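Local coordinates for glycosyl hydrolase family 2, TIM barrel domain protein (Parabacteroides merdae ATCC 43184, PDB 6DXU) that probably hydrolyses beta-glucuronides, as a glycoside hydrolase family 2 beta-glucuronidase of a human gut bacterium, at residues V600-D603 with P607-N610; G487-V492 with G546-Y551; V84-G89 with D183-G188. One frame throughout, in Å; residues are numbered along the deposited sequence.

Interaction 1. Residues V600-D603 with P607-N610; sequences VRPD and PYVN. With BCN (bicine), chain L.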
ATOM      1  N   VAL D 600       1.756 -18.268  31.939  1.00 19.02           N
ATOM      2  CA  VAL D 600       0.551 -19.080  31.990  1.00 21.55           C
ATOM      3  C   VAL D 600       0.402 -19.804  33.323  1.00 18.51           C
ATOM      4  O   VAL D 600      -0.489 -20.647  33.462  1.00 21.69           O
ATOM      5  CB  VAL D 600       0.478 -20.061  30.798  1.00 22.93           C
ATOM      6  CG1 VAL D 600       0.534 -19.296  29.459  1.00 21.34           C
ATOM      7  CG2 VAL D 600       1.588 -21.113  30.861  1.00 24.16           C
ATOM      8  N   ARG D 601       1.240 -19.495  34.314  1.00 19.36           N
ATOM      9  CA  ARG D 601       1.178 -20.169  35.615  1.00 19.65           C
ATOM     10  C   ARG D 601       1.100 -19.170  36.766  1.00 21.28           C
ATOM     11  O   ARG D 601       1.980 -19.129  37.633  1.00 20.07           O
ATOM     12  CB  ARG D 601       2.376 -21.102  35.775  1.00 22.37           C
ATOM     13  CG  ARG D 601       2.448 -22.166  34.682  1.00 20.95           C
ATOM     14  CD  ARG D 601       3.627 -23.109  34.926  1.00 23.73           C
ATOM     15  NE  ARG D 601       3.941 -23.911  33.741  1.00 24.55           N
ATOM     16  CZ  ARG D 601       3.662 -25.210  33.621  1.00 29.40           C
ATOM     17  NH1 ARG D 601       3.049 -25.861  34.608  1.00 27.47           N
ATOM     18  NH2 ARG D 601       3.981 -25.857  32.502  1.00 28.40           N
ATOM     19  N   PRO D 602       0.037 -18.357  36.813  1.00 23.41           N
ATOM     20  CA  PRO D 602      -0.072 -17.348  37.884  1.00 24.76           C
ATOM     21  C   PRO D 602      -0.181 -17.920  39.291  1.00 26.36           C
ATOM     22  O   PRO D 602       0.100 -17.194  40.257  1.00 23.85           O
ATOM     23  CB  PRO D 602      -1.348 -16.579  37.506  1.00 23.47           C
ATOM     24  CG  PRO D 602      -2.149 -17.533  36.697  1.00 25.49           C
ATOM     25  CD  PRO D 602      -1.124 -18.325  35.909  1.00 21.69           C
ATOM     26  N   ASP D 603      -0.598 -19.181  39.445  1.00 25.50           N
ATOM     27  CA  ASP D 603      -0.889 -19.760  40.753  1.00 21.90           C
ATOM     28  C   ASP D 603       0.168 -20.740  41.238  1.00 27.14           C
ATOM     29  O   ASP D 603      -0.090 -21.484  42.194  1.00 27.61           O
ATOM     30  CB  ASP D 603      -2.255 -20.438  40.731  1.00 26.35           C
ATOM     31  CG  ASP D 603      -3.384 -19.442  40.544  1.00 36.17           C
ATOM     32  OD1 ASP D 603      -3.325 -18.358  41.161  1.00 37.15           O
ATOM     33  OD2 ASP D 603      -4.299 -19.724  39.751  1.00 36.51           O
ATOM     34  N   PRO D 607       4.554 -17.452  42.061  1.00 19.57           N
ATOM     35  CA  PRO D 607       3.690 -17.088  40.928  1.00 20.26           C
ATOM     36  C   PRO D 607       4.497 -16.812  39.665  1.00 19.40           C
ATOM     37  O   PRO D 607       5.557 -16.181  39.711  1.00 19.15           O
ATOM     38  CB  PRO D 607       2.974 -15.819  41.424  1.00 23.14           C
ATOM     39  CG  PRO D 607       2.924 -15.985  42.933  1.00 21.64           C
ATOM     40  CD  PRO D 607       4.230 -16.694  43.289  1.00 18.85           C
ATOM     41  N   TYR D 608       3.988 -17.315  38.533  1.00 20.44           N
ATOM     42  CA  TYR D 608       4.541 -17.034  37.200  1.00 21.36           C
ATOM     43  C   TYR D 608       5.955 -17.572  37.014  1.00 20.26           C
ATOM     44  O   TYR D 608       6.746 -17.020  36.236  1.00 18.96           O
ATOM     45  CB  TYR D 608       4.507 -15.536  36.889  1.00 19.49           C
ATOM     46  CG  TYR D 608       3.112 -14.974  36.798  1.00 19.94           C
ATOM     47  CD1 TYR D 608       2.293 -15.263  35.717  1.00 19.42           C
ATOM     48  CD2 TYR D 608       2.618 -14.139  37.798  1.00 24.32           C
ATOM     49  CE1 TYR D 608       1.009 -14.729  35.618  1.00 21.61           C
ATOM     50  CE2 TYR D 608       1.338 -13.601  37.716  1.00 19.41           C
ATOM     51  CZ  TYR D 608       0.544 -13.898  36.630  1.00 20.93           C
ATOM     52  OH  TYR D 608      -0.713 -13.354  36.553  1.00 22.37           O
ATOM     53  N   VAL D 609       6.295 -18.662  37.697  1.00 19.86           N
ATOM     54  CA  VAL D 609       7.592 -19.307  37.517  1.00 18.20           C
ATOM     55  C   VAL D 609       7.363 -20.797  37.332  1.00 21.79           C
ATOM     56  O   VAL D 609       6.628 -21.424  38.106  1.00 20.83           O
ATOM     57  CB  VAL D 609       8.549 -19.033  38.696  1.00 19.23           C
ATOM     58  CG1 VAL D 609       9.819 -19.900  38.581  1.00 18.16           C
ATOM     59  CG2 VAL D 609       8.943 -17.546  38.717  1.00 15.46           C
ATOM     60  N   ASN D 610       7.942 -21.346  36.273  1.00 17.17           N
ATOM     61  CA  ASN D 610       8.005 -22.786  36.084  1.00 17.28           C
ATOM     62  C   ASN D 610       9.111 -23.290  37.003  1.00 18.86           C
ATOM     63  O   ASN D 610      10.281 -22.952  36.807  1.00 20.06           O
ATOM     64  CB  ASN D 610       8.287 -23.114  34.618  1.00 19.37           C
ATOM     65  CG  ASN D 610       8.290 -24.616  34.335  1.00 23.55           C
ATOM     66  OD1 ASN D 610       8.859 -25.408  35.097  1.00 22.67           O
ATOM     67  ND2 ASN D 610       7.675 -25.011  33.221  1.00 22.95           N
TER
HETATM   68  N1  BCN L 901       0.181 -26.408  44.017  1.00 36.53           N
HETATM   69  C1  BCN L 901      -1.147 -26.778  44.467  1.00 39.41           C
HETATM   70  C2  BCN L 901      -1.532 -25.897  45.653  1.00 42.78           C
HETATM   71  O21 BCN L 901      -0.650 -25.200  46.218  1.00 35.28           O
HETATM   72  O22 BCN L 901      -2.725 -25.871  46.063  1.00 48.69           O
HETATM   73  C3  BCN L 901       1.096 -27.492  44.359  1.00 32.73           C
HETATM   74  C4  BCN L 901       1.474 -27.455  45.842  1.00 29.49           C
HETATM   75  O4  BCN L 901       1.967 -26.186  46.180  1.00 27.07           O
HETATM   76  C5  BCN L 901       0.159 -26.281  42.559  1.00 35.56           C
HETATM   77  C6  BCN L 901      -0.001 -24.817  42.150  1.00 37.67           C
HETATM   78  O6  BCN L 901       0.396 -24.002  43.221  1.00 36.36           O
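Pro602 and Tyr608 meet across the long loop of a short beta hairpin, formed by the antiparallel strands 596-597 and 609-610, in which Asp603 belongs to the bicine pocket. The apolar contact is a CH-pi interaction: CA of Pro602 sits over the ring centre of Tyr608, 3.7 Å from the centroid and 13° off the ring normal. Further out on the same ring, Pro602 CB packs 3.4 Å from Tyr608 CZ. Tyr608 turns CG anti to its own carbonyl carbon (chi1 -65°), which brings the ring face under the proline CA; Ile64 of a second subunit also packs on this tyrosine. Among the hydrogen bonds, Tyr608 N donates to Arg601 O over 2.9 Å. The charged contact is indirect. Arg601 and Asn610 run side by side, with Asn610 ND2 over one guanidinium face, 3.9 Å from Arg601 NH2; both groups bind Asp183 OD2, the arginine through a salt bridge and the amide through a hydrogen bond. Asn610 OD1 accepts from Lys612 N. At the ligand, which Arg523 also holds, the hydroxyl O6 of bicine donates to the backbone O of Asp603 at 2.8 Å.

Interaction 2. Residues G487-V492 with G546-Y551; sequences GWYRGV and GDASLY
Arg490 and Asp547 form a salt bridge between two irregular loops, the first following strand 479-481 and the second preceding helix 557-560; strand 479-481 belongs to the parallel sheet of the TIM barrel. Arg490 NH2 donates to Asp547 OD2 over 2.9 Å, meeting the syn lone pair of that oxygen, with an N-H...O angle of 140°. The acceptor lies near the guanidinium edge, though tilted 27° from its plane. A bend in the arginine chain (chi3 -61°) helps bring the guanidinium to the carboxylate. The same OD2 also accepts from Arg544 N, while Arg490 NE is taken up by the carbonyl of Asp542, so the pair is tied into the chain just before Gly546. With an alanine in place of Asp547, Arg490 NH2 would probably be left without this carboxylate and Arg544 N without its acceptor. Beside the salt bridge the contact is apolar: the Tyr489 ring reaches Ala548 obliquely, CE2 lying 3.6 Å from the alanine CA. The tyrosine OH is hydrogen-bonded to Lys612 NZ and Arg601 NH2. The carbonyl of Asp547 accepts from Arg556 NE. Within 546-551, Gly546 O takes two donors from the same face of its carbonyl plane, Ser549 N at 3.3 Å and Ser549 OG at 3.0 Å.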
ATOM      1  N   GLY D 487       5.506 -39.742  36.053  1.00 28.78           N
ATOM      2  CA  GLY D 487       5.530 -39.295  37.425  1.00 27.46           C
ATOM      3  C   GLY D 487       5.249 -37.825  37.599  1.00 31.64           C
ATOM      4  O   GLY D 487       5.310 -37.324  38.731  1.00 27.75           O
ATOM      5  N   TRP D 488       4.977 -37.097  36.521  1.00 23.14           N
ATOM      6  CA  TRP D 488       4.573 -35.715  36.733  1.00 26.40           C
ATOM      7  C   TRP D 488       3.221 -35.451  36.095  1.00 27.56           C
ATOM      8  O   TRP D 488       2.197 -35.569  36.774  1.00 27.93           O
ATOM      9  CB  TRP D 488       5.627 -34.731  36.229  1.00 22.95           C
ATOM     10  CG  TRP D 488       5.304 -33.340  36.719  1.00 26.29           C
ATOM     11  CD1 TRP D 488       4.874 -32.270  35.973  1.00 26.30           C
ATOM     12  CD2 TRP D 488       5.304 -32.906  38.082  1.00 24.50           C
ATOM     13  NE1 TRP D 488       4.648 -31.184  36.797  1.00 25.09           N
ATOM     14  CE2 TRP D 488       4.900 -31.553  38.094  1.00 23.72           C
ATOM     15  CE3 TRP D 488       5.628 -33.529  39.297  1.00 24.72           C
ATOM     16  CZ2 TRP D 488       4.808 -30.810  39.278  1.00 26.88           C
ATOM     17  CZ3 TRP D 488       5.539 -32.789  40.472  1.00 25.76           C
ATOM     18  CH2 TRP D 488       5.132 -31.449  40.453  1.00 23.11           C
ATOM     19  N   TYR D 489       3.185 -35.133  34.794  1.00 27.88           N
ATOM     20  CA  TYR D 489       1.901 -34.820  34.173  1.00 28.95           C
ATOM     21  C   TYR D 489       1.035 -36.055  33.983  1.00 32.21           C
ATOM     22  O   TYR D 489      -0.177 -35.916  33.801  1.00 35.01           O
ATOM     23  CB  TYR D 489       2.102 -34.113  32.824  1.00 28.63           C
ATOM     24  CG  TYR D 489       2.635 -32.702  32.962  1.00 26.11           C
ATOM     25  CD1 TYR D 489       3.817 -32.325  32.343  1.00 26.55           C
ATOM     26  CD2 TYR D 489       1.968 -31.757  33.744  1.00 32.78           C
ATOM     27  CE1 TYR D 489       4.312 -31.050  32.480  1.00 27.16           C
ATOM     28  CE2 TYR D 489       2.460 -30.474  33.889  1.00 29.87           C
ATOM     29  CZ  TYR D 489       3.628 -30.124  33.248  1.00 30.55           C
ATOM     30  OH  TYR D 489       4.131 -28.845  33.375  1.00 30.67           O
ATOM     31  N   ARG D 490       1.620 -37.250  34.035  1.00 30.39           N
ATOM     32  CA  ARG D 490       0.846 -38.470  33.881  1.00 35.16           C
ATOM     33  C   ARG D 490       1.609 -39.648  34.472  1.00 35.43           C
ATOM     34  O   ARG D 490       2.842 -39.711  34.409  1.00 32.68           O
ATOM     35  CB  ARG D 490       0.528 -38.726  32.400  1.00 40.82           C
ATOM     36  CG  ARG D 490      -0.402 -39.894  32.138  1.00 43.25           C
ATOM     37  CD  ARG D 490      -0.912 -39.866  30.696  1.00 48.20           C
ATOM     38  NE  ARG D 490      -1.667 -38.646  30.411  1.00 49.97           N
ATOM     39  CZ  ARG D 490      -2.973 -38.504  30.633  1.00 54.50           C
ATOM     40  NH1 ARG D 490      -3.670 -39.511  31.145  1.00 51.60           N
ATOM     41  NH2 ARG D 490      -3.582 -37.360  30.343  1.00 50.58           N
ATOM     42  N   GLY D 491       0.856 -40.580  35.047  1.00 40.02           N
ATOM     43  CA  GLY D 491       1.406 -41.839  35.504  1.00 29.99           C
ATOM     44  C   GLY D 491       2.389 -41.748  36.659  1.00 32.78           C
ATOM     45  O   GLY D 491       2.456 -40.766  37.406  1.00 32.88           O
ATOM     46  N   VAL D 492       3.201 -42.793  36.764  1.00 28.83           N
ATOM     47  CA  VAL D 492       4.162 -42.932  37.849  1.00 29.88           C
ATOM     48  C   VAL D 492       5.552 -42.995  37.246  1.00 30.69           C
ATOM     49  O   VAL D 492       5.736 -43.478  36.123  1.00 30.22           O
ATOM     50  CB  VAL D 492       3.856 -44.188  38.688  1.00 35.24           C
ATOM     51  CG1 VAL D 492       2.467 -44.066  39.310  1.00 42.88           C
ATOM     52  CG2 VAL D 492       3.952 -45.453  37.819  1.00 34.75           C
ATOM     53  N   GLY D 546      -4.876 -29.962  29.157  1.00 50.11           N
ATOM     54  CA  GLY D 546      -5.441 -29.906  30.486  1.00 49.62           C
ATOM     55  C   GLY D 546      -4.537 -30.429  31.588  1.00 51.78           C
ATOM     56  O   GLY D 546      -4.730 -30.054  32.751  1.00 52.98           O
ATOM     57  N   ASP D 547      -3.557 -31.280  31.257  1.00 50.90           N
ATOM     58  CA  ASP D 547      -2.694 -31.849  32.293  1.00 48.89           C
ATOM     59  C   ASP D 547      -1.867 -30.770  32.985  1.00 46.04           C
ATOM     60  O   ASP D 547      -1.666 -30.818  34.207  1.00 48.92           O
ATOM     61  CB  ASP D 547      -1.776 -32.923  31.696  1.00 42.84           C
ATOM     62  CG  ASP D 547      -2.536 -34.164  31.245  1.00 48.41           C
ATOM     63  OD1 ASP D 547      -3.734 -34.281  31.577  1.00 48.87           O
ATOM     64  OD2 ASP D 547      -1.938 -35.021  30.554  1.00 47.11           O
ATOM     65  N   ALA D 548      -1.377 -29.789  32.221  1.00 45.67           N
ATOM     66  CA  ALA D 548      -0.527 -28.747  32.788  1.00 45.54           C
ATOM     67  C   ALA D 548      -1.306 -27.766  33.655  1.00 52.11           C
ATOM     68  O   ALA D 548      -0.702 -27.101  34.505  1.00 41.68           O
ATOM     69  CB  ALA D 548       0.197 -27.989  31.673  1.00 40.79           C
ATOM     70  N   SER D 549      -2.621 -27.663  33.462  1.00 49.00           N
ATOM     71  CA  SER D 549      -3.434 -26.747  34.247  1.00 53.40           C
ATOM     72  C   SER D 549      -3.624 -27.275  35.667  1.00 60.13           C
ATOM     73  O   SER D 549      -3.414 -28.457  35.960  1.00 54.35           O
ATOM     74  CB  SER D 549      -4.801 -26.538  33.599  1.00 51.15           C
ATOM     75  OG  SER D 549      -5.707 -27.536  34.027  1.00 55.74           O
ATOM     76  N   LEU D 550      -4.054 -26.375  36.556  1.00 63.32           N
ATOM     77  CA  LEU D 550      -4.236 -26.714  37.961  1.00 64.95           C
ATOM     78  C   LEU D 550      -5.571 -27.393  38.251  1.00 67.13           C
ATOM     79  O   LEU D 550      -5.759 -27.891  39.366  1.00 70.64           O
ATOM     80  CB  LEU D 550      -4.099 -25.453  38.823  1.00 67.14           C
ATOM     81  N   TYR D 551      -6.490 -27.445  37.284  1.00 71.57           N
ATOM     82  CA  TYR D 551      -7.822 -27.995  37.495  1.00 73.15           C
ATOM     83  C   TYR D 551      -8.102 -29.124  36.507  1.00 70.65           C
ATOM     84  O   TYR D 551      -7.411 -29.283  35.496  1.00 67.96           O
ATOM     85  CB  TYR D 551      -8.897 -26.903  37.359  1.00 69.77           C
TER

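Interaction 3. Residues V84-G89 with D183-G188; sequences VNYYEG and DFNIYG. With NA (sodium ion), chain N.
The Tyr86 ring is held between two side chains, one on each face. Asn185 brings its carbonyl oxygen OD1 over the ring centre, 3.5 Å above the plane, with the amide turned 60° against the ring. On the opposite face CG of Glu88, from the tyrosine's own segment, lies toward the rim. The edge is met by the backbone of Ile186, whose O comes 3.7 Å from Tyr86 CE2. Asn185 also touches a second ring: its CB lies over one face of Tyr187, offset toward the rim.

The direct bond across the contact runs from Ile186 N to Tyr86 OH, 3.0 Å long and fairly straight at 162°, giving this backbone N-H a side-chain acceptor. Tyr86 can reach it because its CG stands between the backbone N and the carbonyl carbon (chi1 81°), sending the ring toward 183-188. Beside the bond, CB of Ile186 packs 3.7 Å from Tyr86 OH. The carboxylate of Glu88 extends to the same isoleucine, and its OE1 forms a salt bridge with Arg172. Asn185 ND2 is hydrogen-bonded to Ser597 OG and, weakly, to Tyr187 OH. Pro599 packs against both Tyr86 and Asn185, bringing in the loop after strand 596-597.

Close by is a sodium ion, bound by Val84 O at 2.5 Å and by a water 2.8 Å from the sodium. That water also accepts from Tyr86 N, linking the metal to the residue that carries the ring. Asp78 O and Asp81 O join the coordination, making a sodium site built largely from backbone carbonyls in a loop of the family 2 sugar binding domain.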
ATOM      1  N   VAL D  84       0.052  -8.549  38.070  1.00 23.15           N
ATOM      2  CA  VAL D  84      -0.112  -7.930  36.761  1.00 24.85           C
ATOM      3  C   VAL D  84       0.196  -8.940  35.664  1.00 25.82           C
ATOM      4  O   VAL D  84       1.016  -9.847  35.844  1.00 22.91           O
ATOM      5  CB  VAL D  84       0.799  -6.688  36.589  1.00 28.86           C
ATOM      6  CG1 VAL D  84       0.418  -5.589  37.582  1.00 29.07           C
ATOM      7  CG2 VAL D  84       2.270  -7.067  36.733  1.00 24.03           C
ATOM      8  N   ASN D  85      -0.468  -8.761  34.518  1.00 20.89           N
ATOM      9  CA  ASN D  85      -0.072  -9.418  33.274  1.00 20.05           C
ATOM     10  C   ASN D  85       1.201  -8.753  32.761  1.00 18.47           C
ATOM     11  O   ASN D  85       1.271  -7.520  32.688  1.00 21.40           O
ATOM     12  CB  ASN D  85      -1.166  -9.258  32.199  1.00 20.20           C
ATOM     13  CG  ASN D  85      -2.549  -9.666  32.665  1.00 27.31           C
ATOM     14  OD1 ASN D  85      -2.735 -10.768  33.170  1.00 23.96           O
ATOM     15  ND2 ASN D  85      -3.551  -8.784  32.446  1.00 27.42           N
ATOM     16  N   TYR D  86       2.198  -9.549  32.378  1.00 21.82           N
ATOM     17  CA  TYR D  86       3.436  -8.955  31.887  1.00 19.20           C
ATOM     18  C   TYR D  86       3.184  -8.131  30.625  1.00 17.18           C
ATOM     19  O   TYR D  86       2.285  -8.414  29.831  1.00 17.41           O
ATOM     20  CB  TYR D  86       4.503 -10.026  31.633  1.00 18.54           C
ATOM     21  CG  TYR D  86       4.451 -10.818  30.338  1.00 17.46           C
ATOM     22  CD1 TYR D  86       3.423 -11.722  30.072  1.00 17.11           C
ATOM     23  CD2 TYR D  86       5.492 -10.719  29.407  1.00 17.98           C
ATOM     24  CE1 TYR D  86       3.408 -12.472  28.865  1.00 19.72           C
ATOM     25  CE2 TYR D  86       5.500 -11.467  28.235  1.00 17.65           C
ATOM     26  CZ  TYR D  86       4.464 -12.348  27.967  1.00 19.87           C
ATOM     27  OH  TYR D  86       4.497 -13.086  26.795  1.00 18.97           O
ATOM     28  N   TYR D  87       3.995  -7.090  30.452  1.00 19.26           N
ATOM     29  CA  TYR D  87       3.769  -6.120  29.392  1.00 18.91           C
ATOM     30  C   TYR D  87       4.166  -6.696  28.041  1.00 19.41           C
ATOM     31  O   TYR D  87       5.314  -7.114  27.848  1.00 18.46           O
ATOM     32  CB  TYR D  87       4.572  -4.851  29.661  1.00 15.89           C
ATOM     33  CG  TYR D  87       4.433  -3.807  28.572  1.00 18.47           C
ATOM     34  CD1 TYR D  87       3.235  -3.115  28.386  1.00 20.48           C
ATOM     35  CD2 TYR D  87       5.507  -3.500  27.734  1.00 20.47           C
ATOM     36  CE1 TYR D  87       3.119  -2.141  27.393  1.00 21.05           C
ATOM     37  CE2 TYR D  87       5.400  -2.535  26.739  1.00 17.24           C
ATOM     38  CZ  TYR D  87       4.200  -1.862  26.576  1.00 18.66           C
ATOM     39  OH  TYR D  87       4.091  -0.900  25.593  1.00 18.09           O
ATOM     40  N   GLU D  88       3.227  -6.680  27.101  1.00 18.07           N
ATOM     41  CA  GLU D  88       3.468  -7.036  25.708  1.00 18.07           C
ATOM     42  C   GLU D  88       3.038  -5.836  24.869  1.00 19.35           C
ATOM     43  O   GLU D  88       1.844  -5.606  24.652  1.00 18.11           O
ATOM     44  CB  GLU D  88       2.705  -8.305  25.347  1.00 20.64           C
ATOM     45  CG  GLU D  88       3.279  -9.558  26.031  1.00 17.29           C
ATOM     46  CD  GLU D  88       2.578 -10.827  25.571  1.00 19.57           C
ATOM     47  OE1 GLU D  88       1.549 -11.213  26.185  1.00 19.89           O
ATOM     48  OE2 GLU D  88       3.045 -11.407  24.571  1.00 22.02           O
ATOM     49  N   GLY D  89       4.006  -5.056  24.403  1.00 16.99           N
ATOM     50  CA  GLY D  89       3.684  -3.841  23.699  1.00 16.67           C
ATOM     51  C   GLY D  89       4.954  -3.147  23.260  1.00 18.46           C
ATOM     52  O   GLY D  89       6.051  -3.700  23.351  1.00 17.04           O
ATOM     53  N   ASP D 183       4.632 -21.770  27.033  1.00 17.06           N
ATOM     54  CA  ASP D 183       4.940 -21.770  28.469  1.00 20.44           C
ATOM     55  C   ASP D 183       6.198 -20.967  28.780  1.00 21.31           C
ATOM     56  O   ASP D 183       7.048 -21.404  29.560  1.00 22.16           O
ATOM     57  CB  ASP D 183       5.068 -23.218  28.947  1.00 18.88           C
ATOM     58  CG  ASP D 183       5.176 -23.357  30.483  1.00 25.93           C
ATOM     59  OD1 ASP D 183       4.588 -22.541  31.234  1.00 21.32           O
ATOM     60  OD2 ASP D 183       5.873 -24.295  30.933  1.00 25.26           O
ATOM     61  N   PHE D 184       6.358 -19.794  28.166  1.00 19.49           N
ATOM     62  CA  PHE D 184       7.458 -18.893  28.501  1.00 18.64           C
ATOM     63  C   PHE D 184       7.059 -17.496  28.053  1.00 21.08           C
ATOM     64  O   PHE D 184       6.164 -17.330  27.222  1.00 18.37           O
ATOM     65  CB  PHE D 184       8.799 -19.324  27.871  1.00 17.65           C
ATOM     66  CG  PHE D 184       8.823 -19.321  26.347  1.00 20.15           C
ATOM     67  CD1 PHE D 184       8.426 -20.443  25.630  1.00 20.83           C
ATOM     68  CD2 PHE D 184       9.274 -18.211  25.644  1.00 20.02           C
ATOM     69  CE1 PHE D 184       8.460 -20.450  24.244  1.00 19.17           C
ATOM     70  CE2 PHE D 184       9.301 -18.204  24.241  1.00 20.79           C
ATOM     71  CZ  PHE D 184       8.891 -19.326  23.548  1.00 19.80           C
ATOM     72  N   ASN D 185       7.715 -16.494  28.629  1.00 19.99           N
ATOM     73  CA  ASN D 185       7.424 -15.111  28.278  1.00 22.63           C
ATOM     74  C   ASN D 185       8.017 -14.765  26.926  1.00 20.00           C
ATOM     75  O   ASN D 185       9.185 -15.069  26.653  1.00 21.31           O
ATOM     76  CB  ASN D 185       7.995 -14.154  29.317  1.00 18.96           C
ATOM     77  CG  ASN D 185       7.361 -14.337  30.668  1.00 20.88           C
ATOM     78  OD1 ASN D 185       6.168 -14.138  30.827  1.00 19.05           O
ATOM     79  ND2 ASN D 185       8.157 -14.719  31.644  1.00 20.18           N
ATOM     80  N   ILE D 186       7.217 -14.087  26.107  1.00 18.76           N
ATOM     81  CA  ILE D 186       7.682 -13.536  24.834  1.00 16.70           C
ATOM     82  C   ILE D 186       8.160 -12.126  25.155  1.00 15.36           C
ATOM     83  O   ILE D 186       7.407 -11.144  25.099  1.00 15.72           O
ATOM     84  CB  ILE D 186       6.593 -13.567  23.770  1.00 17.66           C
ATOM     85  CG1 ILE D 186       6.066 -14.999  23.649  1.00 18.25           C
ATOM     86  CG2 ILE D 186       7.156 -13.098  22.413  1.00 14.63           C
ATOM     87  CD1 ILE D 186       4.905 -15.128  22.674  1.00 20.07           C
ATOM     88  N   TYR D 187       9.422 -12.035  25.519  1.00 17.40           N
ATOM     89  CA  TYR D 187       9.956 -10.848  26.167  1.00 17.27           C
ATOM     90  C   TYR D 187      10.166  -9.716  25.170  1.00 17.39           C
ATOM     91  O   TYR D 187      10.264  -9.925  23.956  1.00 17.80           O
ATOM     92  CB  TYR D 187      11.278 -11.187  26.840  1.00 18.08           C
ATOM     93  CG  TYR D 187      11.168 -11.827  28.199  1.00 20.74           C
ATOM     94  CD1 TYR D 187      10.329 -11.287  29.184  1.00 20.49           C
ATOM     95  CD2 TYR D 187      11.967 -12.925  28.537  1.00 21.01           C
ATOM     96  CE1 TYR D 187      10.267 -11.855  30.466  1.00 20.99           C
ATOM     97  CE2 TYR D 187      11.919 -13.498  29.828  1.00 20.76           C
ATOM     98  CZ  TYR D 187      11.070 -12.957  30.772  1.00 21.81           C
ATOM     99  OH  TYR D 187      11.011 -13.506  32.030  1.00 19.91           O
ATOM    100  N   GLY D 188      10.266  -8.499  25.697  1.00 18.28           N
ATOM    101  CA  GLY D 188      10.482  -7.324  24.874  1.00 21.31           C
ATOM    102  C   GLY D 188      11.738  -6.589  25.291  1.00 18.03           C
ATOM    103  O   GLY D 188      12.127  -6.618  26.463  1.00 16.38           O
TER
HETATM  104 NA    NA N 903       3.117 -11.265  36.048  1.00 22.11          NA
HETATM  105  O   HOH W   1       2.521 -12.273  33.505  1.00 21.68           O

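Along the chain interaction 3 closes first, then interaction 2, and interaction 1 comes last. Interaction 1 lies between the others in space: its centre is about 12 Å from that of interaction 3 and about 15 Å from that of interaction 2, while interactions 2 and 3 are about 24 Å apart and do not touch. Arg601 joins all three: its NH2 makes a salt bridge with Asp183 OD2 of interaction 3 at 2.9 Å and a probable hydrogen bond with Tyr489 OH of interaction 2 at 3.1 Å. Asn610 and Val600 also reach Asp183. The hairpin loop between strands 596-597 and 609-610 thus ties the sugar binding domain to a TIM barrel loop, beside one bicine pocket.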